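Local coordinates for protein beta-N-acetylhexosaminidase (PDB 3RCN) that probably hydrolyses terminal non-reducing N-acetyl-D-hexosamine residues of N-acetyl-beta-D-hexosaminides, as a glycoside hydrolase of family 20, at residues L109-L114 with L503-A508; T21-L26 with S126-S131. All blocks are in the same frame, centred on the assembly; numbering follows the deposited sequence.

Overall arrangement
Both contacts involve the smaller alpha/beta domain of this family 20 hydrolase, and their centres lie about 18 Å apart. Contact 2 pairs two neighbouring strands at one border of that domain's sheet, with its centre about 34 Å from the centre of the chain. Contact 1 lies further in, about 22 Å from that centre, where the turn after helix 95-109 meets helix 491-508. Leu109, at the end of helix 95-109, links the two: its CD2 packs 3.4 Å from Val127 CG1 and 4.0 Å from Leu26 CD1. Neither contact is near Glu316, the predicted proton donor.

Contact 1 (L109-L114 with L503-A508); sequences LGPAAL and LARLEA
Arg505 and Leu114 meet through their aliphatic parts, the two side chains crossing obliquely. Followed outward, Arg505 CB lies 3.5 Å from Leu114 CD1, and CG stays close to the same methyl, 3.7 Å from CD1. CG also passes Pro111, its distance to Pro111 CG being 4.4 Å. With CD anti to CA (chi2 177°), the extended chain then carries the arginine away from the leucine methyl toward its polar partners. Its guanidinium is held by other residues: NH1 hydrogen-bonds His502 ND1, one turn back on the same helix, and NH2 hydrogen-bonds the carbonyl of Gln9. CB and CG carry the apolar contact, while NH1 and NH2 each have an acceptor. Beside the arginine, Ala504 CB touches the ring of Pro111 at CG, 3.9 Å away. Ala508 CB, one turn on, faces both Leu114 CB, 4.1 Å away, and Pro111 O; that oxygen accepts a hydrogen bond from Leu114 N. This is probably part of the interface between the domains: residues 109-114 belong to the smaller alpha/beta domain, whereas helix 491-508 comes after the strands of the alpha/beta barrel in the chain. No hydrogen bond joins the segments, and the union rests on apolar surfaces. Gly110 leaves helix 95-109 with positive phi (106°), where a side chain would jam against the preceding carbonyl, and the chain turns into the short 3-10 segment 111-114. Within that turn Pro111 and Leu114 both point their CB atoms at helix 491-508. Leu106 backs Leu114 from helix 95-109, and Met166 of helix 154-166 adds to the packing on Arg505. At the C-terminal end of helix 491-508, Ala508 O accepts a weak hydrogen bond from Lys154 NZ of the second subunit.

Contact 2 (T21-L26 with S126-S131); sequences TGELEL and SVPRVS
The guanidinium of Arg129 lies against the backbone of Glu23 and Leu24: Leu24 N stands 3.9 Å above its plane, over the centre, with Glu23 C and Leu24 CA over the same face. At its edge, Gly22 CA lies in the plane and Thr21 O near it, the latter accepting a weak hydrogen bond from Arg129 NH1 (3.4 Å). With CD anti to CA (chi2 -166°), the extended arginine chain brings its guanidinium to the neighbouring strand. An alanine here would probably uncover the Glu23-Leu24 peptide and leave Thr21 O without this donor. Strands 16-26 and 125-134 are antiparallel neighbours in the smaller domain's mixed sheet, with 16-26 outermost within the chain. Leu24 and Val127 form the hydrogen-bonded pair, Leu24 N to Val127 O and Val127 N to Leu24 O both measuring 2.9 Å; Arg129 N to Gly22 O adds a third bond. Val127 CG2 packs 4.0 Å from Leu24 CB and 4.1 Å from Leu26 CG, on the face turned to helix 95-109. On the reverse face, Ser126 OG donates to the anti lone pair of Glu25 OE1 (3.1 Å), and the bent Glu23 side chain lies across Pro128, OE2 3.9 Å from Pro128 CB.

Contact 1 (L109-L114 with L503-A508)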
ATOM      1  N   LEU A 109       2.313  23.728   6.211  1.00 37.07           N
ATOM      2  CA  LEU A 109       2.868  23.186   7.447  1.00 38.83           C
ATOM      3  C   LEU A 109       4.159  22.397   7.233  1.00 42.19           C
ATOM      4  O   LEU A 109       4.941  22.230   8.171  1.00 57.89           O
ATOM      5  CB  LEU A 109       1.843  22.307   8.168  1.00 34.23           C
ATOM      6  CG  LEU A 109       0.587  23.023   8.663  1.00 36.13           C
ATOM      7  CD1 LEU A 109      -0.575  22.059   8.811  1.00 37.15           C
ATOM      8  CD2 LEU A 109       0.834  23.764   9.965  1.00 34.44           C
ATOM      9  N   GLY A 110       4.378  21.920   6.011  1.00 33.03           N
ATOM     10  CA  GLY A 110       5.572  21.157   5.673  1.00 33.30           C
ATOM     11  C   GLY A 110       5.328  19.666   5.496  1.00 41.24           C
ATOM     12  O   GLY A 110       4.263  19.169   5.868  1.00 45.85           O
ATOM     13  N   PRO A 111       6.319  18.941   4.939  1.00 47.06           N
ATOM     14  CA  PRO A 111       6.176  17.523   4.581  1.00 45.74           C
ATOM     15  C   PRO A 111       5.763  16.608   5.735  1.00 42.91           C
ATOM     16  O   PRO A 111       5.174  15.557   5.459  1.00 44.92           O
ATOM     17  CB  PRO A 111       7.577  17.139   4.080  1.00 44.00           C
ATOM     18  CG  PRO A 111       8.174  18.413   3.633  1.00 45.94           C
ATOM     19  CD  PRO A 111       7.661  19.444   4.599  1.00 47.38           C
ATOM     20  N   ALA A 112       6.052  16.973   6.985  1.00 27.16           N
ATOM     21  CA  ALA A 112       5.704  16.076   8.097  1.00 34.94           C
ATOM     22  C   ALA A 112       4.190  16.008   8.283  1.00 35.23           C
ATOM     23  O   ALA A 112       3.658  15.075   8.891  1.00 38.52           O
ATOM     24  CB  ALA A 112       6.387  16.492   9.384  1.00 30.12           C
ATOM     25  N   ALA A 113       3.509  17.003   7.740  1.00 28.65           N
ATOM     26  CA  ALA A 113       2.057  17.050   7.765  1.00 32.38           C
ATOM     27  C   ALA A 113       1.424  15.993   6.855  1.00 40.99           C
ATOM     28  O   ALA A 113       0.239  15.705   6.987  1.00 42.82           O
ATOM     29  CB  ALA A 113       1.582  18.431   7.385  1.00 21.31           C
ATOM     30  N   LEU A 114       2.218  15.411   5.952  1.00 41.29           N
ATOM     31  CA  LEU A 114       1.750  14.347   5.048  1.00 36.22           C
ATOM     32  C   LEU A 114       2.019  12.916   5.515  1.00 41.40           C
ATOM     33  O   LEU A 114       1.639  11.954   4.840  1.00 37.76           O
ATOM     34  CB  LEU A 114       2.386  14.523   3.671  1.00 36.23           C
ATOM     35  CG  LEU A 114       2.142  15.906   3.083  1.00 35.12           C
ATOM     36  CD1 LEU A 114       2.938  16.107   1.813  1.00 43.10           C
ATOM     37  CD2 LEU A 114       0.661  16.070   2.837  1.00 30.39           C
ATOM     38  N   LEU A 503       9.536  17.423  -3.818  1.00 33.43           N
ATOM     39  CA  LEU A 503      10.111  16.082  -3.775  1.00 32.20           C
ATOM     40  C   LEU A 503      10.052  15.524  -2.352  1.00 41.33           C
ATOM     41  O   LEU A 503       9.850  14.323  -2.161  1.00 49.92           O
ATOM     42  CB  LEU A 503      11.556  16.069  -4.277  1.00 30.75           C
ATOM     43  CG  LEU A 503      11.841  16.207  -5.775  1.00 39.43           C
ATOM     44  CD1 LEU A 503      13.293  15.845  -6.029  1.00 42.38           C
ATOM     45  CD2 LEU A 503      10.909  15.332  -6.634  1.00 36.77           C
ATOM     46  N   ALA A 504      10.226  16.393  -1.356  1.00 37.18           N
ATOM     47  CA  ALA A 504      10.169  15.969   0.045  1.00 36.00           C
ATOM     48  C   ALA A 504       8.757  15.551   0.427  1.00 38.57           C
ATOM     49  O   ALA A 504       8.578  14.653   1.256  1.00 29.25           O
ATOM     50  CB  ALA A 504      10.653  17.070   0.965  1.00 22.57           C
ATOM     51  N   ARG A 505       7.760  16.205  -0.178  1.00 37.47           N
ATOM     52  CA  ARG A 505       6.355  15.846   0.040  1.00 35.73           C
ATOM     53  C   ARG A 505       6.028  14.483  -0.573  1.00 36.12           C
ATOM     54  O   ARG A 505       5.337  13.665   0.049  1.00 38.88           O
ATOM     55  CB  ARG A 505       5.425  16.898  -0.548  1.00 40.96           C
ATOM     56  CG  ARG A 505       5.458  18.241   0.142  1.00 36.19           C
ATOM     57  CD  ARG A 505       4.539  19.233  -0.575  1.00 35.39           C
ATOM     58  NE  ARG A 505       4.903  20.613  -0.283  1.00 41.43           N
ATOM     59  CZ  ARG A 505       5.203  21.517  -1.206  1.00 43.45           C
ATOM     60  NH1 ARG A 505       5.153  21.197  -2.493  1.00 38.10           N
ATOM     61  NH2 ARG A 505       5.539  22.746  -0.841  1.00 46.16           N
ATOM     62  N   LEU A 506       6.520  14.239  -1.789  1.00 26.96           N
ATOM     63  CA  LEU A 506       6.358  12.931  -2.417  1.00 30.48           C
ATOM     64  C   LEU A 506       7.026  11.823  -1.588  1.00 37.74           C
ATOM     65  O   LEU A 506       6.484  10.720  -1.441  1.00 40.94           O
ATOM     66  CB  LEU A 506       6.922  12.933  -3.834  1.00 28.78           C
ATOM     67  CG  LEU A 506       6.283  13.882  -4.849  1.00 35.39           C
ATOM     68  CD1 LEU A 506       6.937  13.712  -6.197  1.00 32.86           C
ATOM     69  CD2 LEU A 506       4.780  13.677  -4.964  1.00 33.26           C
ATOM     70  N   GLU A 507       8.206  12.112  -1.050  1.00 30.47           N
ATOM     71  CA  GLU A 507       8.880  11.145  -0.198  1.00 33.35           C
ATOM     72  C   GLU A 507       8.026  10.854   1.022  1.00 31.30           C
ATOM     73  O   GLU A 507       7.906   9.711   1.438  1.00 34.93           O
ATOM     74  CB  GLU A 507      10.264  11.632   0.222  1.00 31.50           C
ATOM     75  CG  GLU A 507      11.310  11.567  -0.885  1.00 49.04           C
ATOM     76  CD  GLU A 507      12.633  12.217  -0.488  1.00 71.02           C
ATOM     77  OE1 GLU A 507      13.049  12.093   0.697  1.00 75.97           O
ATOM     78  OE2 GLU A 507      13.257  12.859  -1.363  1.00 76.25           O
ATOM     79  N   ALA A 508       7.421  11.889   1.583  1.00 26.16           N
ATOM     80  CA  ALA A 508       6.627  11.728   2.788  1.00 28.56           C
ATOM     81  C   ALA A 508       5.368  10.879   2.542  1.00 35.57           C
ATOM     82  O   ALA A 508       4.860  10.232   3.458  1.00 43.12           O
ATOM     83  CB  ALA A 508       6.268  13.101   3.376  1.00 19.36           C
TER

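Contact 2 (T21-L26 with S126-S131)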
ATOM      1  N   THR A  21       3.696  38.757   7.764  1.00 77.00           N
ATOM      2  CA  THR A  21       4.872  38.690   8.613  1.00 79.89           C
ATOM      3  C   THR A  21       4.688  37.655   9.714  1.00 77.07           C
ATOM      4  O   THR A  21       3.647  37.607  10.366  1.00 76.91           O
ATOM      5  CB  THR A  21       5.196  40.064   9.225  1.00 84.44           C
ATOM      6  OG1 THR A  21       5.404  41.012   8.173  1.00 87.01           O
ATOM      7  CG2 THR A  21       6.449  39.989  10.091  1.00 82.42           C
ATOM      8  N   GLY A  22       5.701  36.818   9.901  1.00 75.00           N
ATOM      9  CA  GLY A  22       5.702  35.875  11.001  1.00 72.78           C
ATOM     10  C   GLY A  22       5.043  34.529  10.751  1.00 73.93           C
ATOM     11  O   GLY A  22       4.801  34.116   9.609  1.00 68.50           O
ATOM     12  N   GLU A  23       4.756  33.851  11.861  1.00 77.52           N
ATOM     13  CA  GLU A  23       4.244  32.489  11.889  1.00 72.98           C
ATOM     14  C   GLU A  23       3.175  32.385  12.970  1.00 74.84           C
ATOM     15  O   GLU A  23       3.376  32.849  14.094  1.00 85.96           O
ATOM     16  CB  GLU A  23       5.377  31.515  12.232  1.00 74.92           C
ATOM     17  CG  GLU A  23       6.570  31.536  11.280  1.00 86.62           C
ATOM     18  CD  GLU A  23       6.582  30.348  10.316  1.00100.64           C
ATOM     19  OE1 GLU A  23       5.914  29.331  10.601  1.00103.07           O
ATOM     20  OE2 GLU A  23       7.259  30.427   9.266  1.00105.38           O
ATOM     21  N   LEU A  24       2.038  31.783  12.640  1.00 66.30           N
ATOM     22  CA  LEU A  24       1.042  31.454  13.652  1.00 59.89           C
ATOM     23  C   LEU A  24       1.341  30.054  14.145  1.00 60.29           C
ATOM     24  O   LEU A  24       1.520  29.139  13.338  1.00 60.58           O
ATOM     25  CB  LEU A  24      -0.368  31.500  13.075  1.00 56.76           C
ATOM     26  CG  LEU A  24      -1.451  30.958  14.006  1.00 59.29           C
ATOM     27  CD1 LEU A  24      -1.748  31.949  15.106  1.00 61.79           C
ATOM     28  CD2 LEU A  24      -2.706  30.671  13.219  1.00 62.70           C
ATOM     29  N   GLU A  25       1.416  29.892  15.464  1.00 59.38           N
ATOM     30  CA  GLU A  25       1.742  28.601  16.055  1.00 56.69           C
ATOM     31  C   GLU A  25       0.483  27.841  16.430  1.00 57.66           C
ATOM     32  O   GLU A  25      -0.413  28.381  17.085  1.00 56.46           O
ATOM     33  CB  GLU A  25       2.612  28.771  17.300  1.00 71.12           C
ATOM     34  CG  GLU A  25       4.090  28.498  17.078  1.00 84.43           C
ATOM     35  CD  GLU A  25       4.931  29.752  17.221  1.00 97.90           C
ATOM     36  OE1 GLU A  25       5.528  30.192  16.212  1.00102.45           O
ATOM     37  OE2 GLU A  25       4.992  30.299  18.345  1.00101.90           O
ATOM     38  N   LEU A  26       0.431  26.579  16.016  1.00 57.47           N
ATOM     39  CA  LEU A  26      -0.678  25.704  16.354  1.00 57.09           C
ATOM     40  C   LEU A  26      -0.232  24.709  17.401  1.00 59.03           C
ATOM     41  O   LEU A  26       0.728  23.978  17.198  1.00 59.09           O
ATOM     42  CB  LEU A  26      -1.146  24.933  15.127  1.00 53.32           C
ATOM     43  CG  LEU A  26      -1.440  25.707  13.849  1.00 47.93           C
ATOM     44  CD1 LEU A  26      -1.802  24.712  12.778  1.00 48.25           C
ATOM     45  CD2 LEU A  26      -2.551  26.718  14.054  1.00 46.19           C
ATOM     46  N   SER A 126       4.211  25.499  12.952  1.00 57.52           N
ATOM     47  CA  SER A 126       3.954  26.857  12.546  1.00 57.06           C
ATOM     48  C   SER A 126       3.493  26.973  11.105  1.00 55.97           C
ATOM     49  O   SER A 126       4.046  26.339  10.206  1.00 57.42           O
ATOM     50  CB  SER A 126       5.187  27.704  12.797  1.00 51.10           C
ATOM     51  OG  SER A 126       5.394  27.811  14.185  1.00 60.20           O
ATOM     52  N   VAL A 127       2.461  27.783  10.906  1.00 50.91           N
ATOM     53  CA  VAL A 127       2.023  28.171   9.576  1.00 59.86           C
ATOM     54  C   VAL A 127       2.440  29.609   9.310  1.00 62.59           C
ATOM     55  O   VAL A 127       2.038  30.515  10.033  1.00 64.22           O
ATOM     56  CB  VAL A 127       0.496  28.088   9.443  1.00 65.36           C
ATOM     57  CG1 VAL A 127       0.091  26.805   8.750  1.00 65.94           C
ATOM     58  CG2 VAL A 127      -0.158  28.199  10.812  1.00 72.04           C
ATOM     59  N   PRO A 128       3.261  29.827   8.275  1.00 61.03           N
ATOM     60  CA  PRO A 128       3.612  31.203   7.914  1.00 63.79           C
ATOM     61  C   PRO A 128       2.344  32.007   7.634  1.00 58.77           C
ATOM     62  O   PRO A 128       1.382  31.439   7.135  1.00 55.97           O
ATOM     63  CB  PRO A 128       4.440  31.032   6.635  1.00 64.45           C
ATOM     64  CG  PRO A 128       4.172  29.634   6.164  1.00 58.96           C
ATOM     65  CD  PRO A 128       3.887  28.837   7.384  1.00 57.17           C
ATOM     66  N   ARG A 129       2.328  33.293   7.967  1.00 57.11           N
ATOM     67  CA  ARG A 129       1.126  34.077   7.737  1.00 62.85           C
ATOM     68  C   ARG A 129       1.061  34.492   6.277  1.00 62.91           C
ATOM     69  O   ARG A 129       1.957  35.167   5.777  1.00 71.43           O
ATOM     70  CB  ARG A 129       1.062  35.287   8.672  1.00 64.99           C
ATOM     71  CG  ARG A 129       0.785  34.909  10.123  1.00 65.50           C
ATOM     72  CD  ARG A 129       0.380  36.111  10.959  1.00 65.60           C
ATOM     73  NE  ARG A 129       0.146  35.744  12.354  1.00 69.50           N
ATOM     74  CZ  ARG A 129       1.118  35.573  13.253  1.00 78.77           C
ATOM     75  NH1 ARG A 129       2.389  35.725  12.895  1.00 79.51           N
ATOM     76  NH2 ARG A 129       0.827  35.243  14.509  1.00 78.77           N
ATOM     77  N   VAL A 130      -0.001  34.064   5.599  1.00 52.30           N
ATOM     78  CA  VAL A 130      -0.176  34.337   4.177  1.00 51.75           C
ATOM     79  C   VAL A 130      -1.636  34.578   3.820  1.00 57.37           C
ATOM     80  O   VAL A 130      -2.550  34.244   4.580  1.00 59.52           O
ATOM     81  CB  VAL A 130       0.300  33.162   3.297  1.00 44.84           C
ATOM     82  CG1 VAL A 130       1.750  32.856   3.546  1.00 38.49           C
ATOM     83  CG2 VAL A 130      -0.557  31.933   3.546  1.00 40.78           C
ATOM     84  N   SER A 131      -1.841  35.159   2.647  1.00 57.68           N
ATOM     85  CA  SER A 131      -3.161  35.239   2.046  1.00 60.21           C
ATOM     86  C   SER A 131      -3.070  34.549   0.698  1.00 58.19           C
ATOM     87  O   SER A 131      -2.216  34.896  -0.124  1.00 55.65           O
ATOM     88  CB  SER A 131      -3.575  36.696   1.853  1.00 69.25           C
ATOM     89  OG  SER A 131      -3.170  37.490   2.955  1.00 77.05           O
TER